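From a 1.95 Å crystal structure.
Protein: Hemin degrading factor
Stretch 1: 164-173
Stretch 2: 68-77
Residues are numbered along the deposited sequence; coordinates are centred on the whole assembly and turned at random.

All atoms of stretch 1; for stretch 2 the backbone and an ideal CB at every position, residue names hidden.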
# COMPACT_ATOMS: atom_id res chain seq x y z
N ARG A 164 20.49 -14.15 -11.38
CA ARG A 164 21.30 -15.12 -10.72
C ARG A 164 21.29 -15.05 -9.17
O ARG A 164 21.81 -15.90 -8.53
CB ARG A 164 22.70 -15.17 -11.30
CG ARG A 164 23.44 -13.90 -11.17
CD ARG A 164 23.50 -13.17 -12.52
NE ARG A 164 24.38 -13.85 -13.43
CZ ARG A 164 25.64 -13.53 -13.67
NH1 ARG A 164 26.21 -12.48 -13.07
NH2 ARG A 164 26.34 -14.27 -14.51
N ALA A 165 20.69 -14.02 -8.62
CA ALA A 165 20.58 -13.90 -7.17
C ALA A 165 19.40 -14.73 -6.70
O ALA A 165 19.33 -15.13 -5.54
CB ALA A 165 20.42 -12.44 -6.77
N TRP A 166 18.47 -15.00 -7.62
CA TRP A 166 17.20 -15.67 -7.29
C TRP A 166 17.33 -17.01 -6.56
O TRP A 166 16.90 -17.15 -5.42
CB TRP A 166 16.36 -15.84 -8.56
CG TRP A 166 15.06 -16.55 -8.32
CD1 TRP A 166 14.75 -17.84 -8.66
CD2 TRP A 166 13.88 -16.01 -7.70
NE1 TRP A 166 13.46 -18.14 -8.28
CE2 TRP A 166 12.91 -17.04 -7.68
CE3 TRP A 166 13.57 -14.77 -7.14
CZ2 TRP A 166 11.63 -16.85 -7.14
CZ3 TRP A 166 12.30 -14.58 -6.61
CH2 TRP A 166 11.35 -15.62 -6.61
N GLU A 167 18.00 -17.98 -7.17
CA GLU A 167 18.02 -19.28 -6.56
C GLU A 167 18.73 -19.39 -5.23
O GLU A 167 18.22 -19.98 -4.34
CB GLU A 167 18.46 -20.34 -7.53
CG GLU A 167 17.64 -21.61 -7.41
CD GLU A 167 16.19 -21.47 -7.82
OE1 GLU A 167 15.30 -21.62 -6.95
OE2 GLU A 167 15.92 -21.22 -9.01
N PRO A 168 19.86 -18.76 -5.09
CA PRO A 168 20.52 -18.78 -3.78
C PRO A 168 19.69 -18.09 -2.71
O PRO A 168 19.71 -18.52 -1.55
CB PRO A 168 21.80 -17.97 -4.03
CG PRO A 168 22.09 -18.17 -5.47
CD PRO A 168 20.73 -18.17 -6.13
N LEU A 169 18.97 -17.05 -3.07
CA LEU A 169 18.09 -16.43 -2.13
C LEU A 169 16.99 -17.33 -1.67
O LEU A 169 16.77 -17.48 -0.51
CB LEU A 169 17.48 -15.21 -2.78
CG LEU A 169 16.96 -14.10 -1.92
CD1 LEU A 169 16.68 -12.97 -2.88
CD2 LEU A 169 15.68 -14.61 -1.38
N VAL A 170 16.35 -17.99 -2.62
CA VAL A 170 15.28 -18.92 -2.29
C VAL A 170 15.76 -20.07 -1.38
O VAL A 170 15.14 -20.36 -0.35
CB VAL A 170 14.60 -19.46 -3.57
CG1 VAL A 170 13.72 -20.65 -3.25
CG2 VAL A 170 13.78 -18.37 -4.25
N GLU A 171 16.89 -20.67 -1.71
CA GLU A 171 17.41 -21.81 -0.95
C GLU A 171 17.75 -21.44 0.48
O GLU A 171 17.47 -22.17 1.35
CB GLU A 171 18.58 -22.53 -1.65
CG GLU A 171 19.57 -23.26 -0.74
CD GLU A 171 19.04 -24.59 -0.22
OE1 GLU A 171 19.74 -25.21 0.60
OE2 GLU A 171 17.99 -25.03 -0.66
N ARG A 172 18.34 -20.29 0.66
CA ARG A 172 18.74 -19.79 1.97
C ARG A 172 17.54 -19.51 2.89
O ARG A 172 17.61 -19.74 4.11
CB ARG A 172 19.56 -18.51 1.78
CG ARG A 172 19.85 -17.73 3.05
CD ARG A 172 20.89 -16.66 2.77
NE ARG A 172 20.76 -16.16 1.40
CZ ARG A 172 21.58 -15.27 0.85
NH1 ARG A 172 22.59 -14.78 1.55
NH2 ARG A 172 21.39 -14.87 -0.40
N LEU A 173 16.45 -19.03 2.30
CA LEU A 173 15.25 -18.66 3.04
C LEU A 173 14.16 -19.73 3.00
O LEU A 173 13.13 -19.58 3.64
CB LEU A 173 14.67 -17.35 2.48
CG LEU A 173 15.17 -16.04 3.08
CD1 LEU A 173 14.92 -15.99 4.60
CD2 LEU A 173 16.63 -15.82 2.78
N UNK A 68 16.31 -11.22 7.76
CA UNK A 68 17.18 -11.73 6.69
C UNK A 68 16.60 -11.49 5.28
O UNK A 68 17.32 -11.08 4.36
CB UNK A 68 17.42 -13.23 6.90
N UNK A 69 15.32 -11.77 5.11
CA UNK A 69 14.67 -11.69 3.80
C UNK A 69 14.70 -10.27 3.20
O UNK A 69 15.14 -10.08 2.06
CB UNK A 69 13.22 -12.16 3.92
N UNK A 70 14.25 -9.29 3.96
CA UNK A 70 14.15 -7.92 3.45
C UNK A 70 15.46 -7.31 2.92
O UNK A 70 15.47 -6.79 1.82
CB UNK A 70 13.61 -7.02 4.56
N UNK A 71 16.56 -7.38 3.69
CA UNK A 71 17.82 -6.88 3.12
C UNK A 71 18.25 -7.68 1.90
O UNK A 71 18.77 -7.12 0.94
CB UNK A 71 18.93 -6.92 4.17
N UNK A 72 18.00 -8.99 1.93
CA UNK A 72 18.40 -9.88 0.84
C UNK A 72 17.75 -9.52 -0.50
O UNK A 72 18.32 -9.76 -1.56
CB UNK A 72 18.05 -11.32 1.20
N UNK A 73 16.58 -8.93 -0.47
CA UNK A 73 15.94 -8.57 -1.69
C UNK A 73 16.77 -7.59 -2.46
O UNK A 73 16.59 -7.43 -3.60
CB UNK A 73 14.55 -8.00 -1.42
N UNK A 74 17.64 -6.90 -1.75
CA UNK A 74 18.55 -5.97 -2.39
C UNK A 74 19.52 -6.66 -3.34
O UNK A 74 20.11 -6.03 -4.22
CB UNK A 74 19.33 -5.19 -1.33
N UNK A 75 19.69 -7.95 -3.17
CA UNK A 75 20.56 -8.76 -3.98
C UNK A 75 20.03 -8.85 -5.42
O UNK A 75 20.71 -9.14 -6.31
CB UNK A 75 20.70 -10.15 -3.36
N UNK A 76 18.74 -8.60 -5.57
CA UNK A 76 18.05 -8.81 -6.84
C UNK A 76 18.17 -7.65 -7.82
O UNK A 76 17.69 -7.76 -8.95
CB UNK A 76 16.57 -9.08 -6.57
N UNK A 77 18.80 -6.55 -7.42
CA UNK A 77 18.89 -5.39 -8.28
C UNK A 77 17.55 -4.71 -8.44
O UNK A 77 16.68 -4.85 -7.59
CB UNK A 77 19.44 -5.79 -9.65

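The helix of stretch 1 runs nearly antiparallel to the helix at the start of stretch 2, at 173° between their directions, so the positions of stretch 2 meet stretch 1 in reverse order, beginning at Leu173.

At position 68 CA-to-CB points toward stretch 1, and the ideal CB already lies 4.4 Å from Leu173 CD1. A small apolar residue would suffice. It is Ala68, whose methyl borders the leucine.

Position 69 points sideways, its ideal CB 4.2 Å from Leu173 CD1. A branched or flexible apolar chain could turn back along the leucines. Leu69 does this: its CB packs on Leu173 CD1, and its CD2 reaches within 4.3 Å of Leu169 CD2.

Positions 70 and 71 are out of reach, so stretch 1 sets no demand on them. They are Leu70 and Pro71; the proline has no amide hydrogen, and the helix kinks where its N lacks a bond to the preceding turn.

Position 72 points toward stretch 1, with its ideal CB 4.3 Å from Leu169 CG, 5.0 Å from Leu173 CD2 and 5.1 Å from Arg172 NH2. Three side chains of stretch 1 lie ahead of it, Leu169 the nearest, which favours something small. Ala72 fits, its CB resting against Leu169 CG.

Position 73 points away, so only a chain long enough to bend back could touch stretch 1. Leu73 just manages it, its CD2 4.5 Å from Leu169 CD1.

At position 74 the CB direction is away, and an ideal CB would stand 3.0 Å from the O of position 71. Gly74 relieves that crowding.

Position 75 points toward stretch 1, its ideal CB 4.1 Å from Ala165 CB. Beyond lies the guanidinium of Arg172, so an acidic chain is the natural proposal; a neutral acceptor such as glutamine could also serve. Glu75 extends with chi1 m and chi2 t, and its OE1 forms a salt bridge with Arg172 NH2 at 2.8 Å. A water donates to Glu75 OE1 (2.9 Å) and to Ala165 O (2.8 Å), tying the carboxylate also to the start of stretch 1.

Position 76 points sideways, its ideal CB 5.1 Å from Ala165 CB and 5.4 Å from Leu169 CD1. That gap invites a longer apolar chain, leucine or methionine. Leu76 fills it: its CD2 sits 3.8 Å from both Ala165 CB and Leu169 CD1.

Position 77 has a phi of 70°, which by itself favours glycine, and nothing of stretch 1 is near its ideal CB. Gly77 follows the backbone's preference.

Stretch 2, residues 68-77: ALLPALGELG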
# COMPACT_ATOMS: atom_id res chain seq x y z
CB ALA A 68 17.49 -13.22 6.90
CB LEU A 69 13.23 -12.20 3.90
CG LEU A 69 12.29 -12.36 2.70
CD1 LEU A 69 11.39 -11.14 2.56
CD2 LEU A 69 13.03 -12.64 1.40
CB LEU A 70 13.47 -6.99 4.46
CG LEU A 70 12.03 -7.36 4.82
CD1 LEU A 70 11.54 -6.55 6.02
CD2 LEU A 70 11.12 -7.15 3.62
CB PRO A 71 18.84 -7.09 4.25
CG PRO A 71 18.03 -7.18 5.48
CD PRO A 71 16.74 -7.82 5.08
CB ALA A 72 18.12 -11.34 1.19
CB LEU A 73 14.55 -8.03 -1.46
CG LEU A 73 13.54 -8.98 -0.89
CD1 LEU A 73 12.18 -8.37 -0.59
CD2 LEU A 73 13.37 -10.22 -1.69
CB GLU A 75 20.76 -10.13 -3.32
CG GLU A 75 21.62 -10.12 -2.06
CD GLU A 75 21.46 -11.33 -1.11
OE1 GLU A 75 20.83 -12.32 -1.45
OE2 GLU A 75 21.98 -11.28 0.02
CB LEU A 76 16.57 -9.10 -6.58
CG LEU A 76 16.33 -10.32 -5.69
CD1 LEU A 76 14.88 -10.40 -5.26
CD2 LEU A 76 16.75 -11.59 -6.40
O HOH W 1 21.14 -14.19 -3.59
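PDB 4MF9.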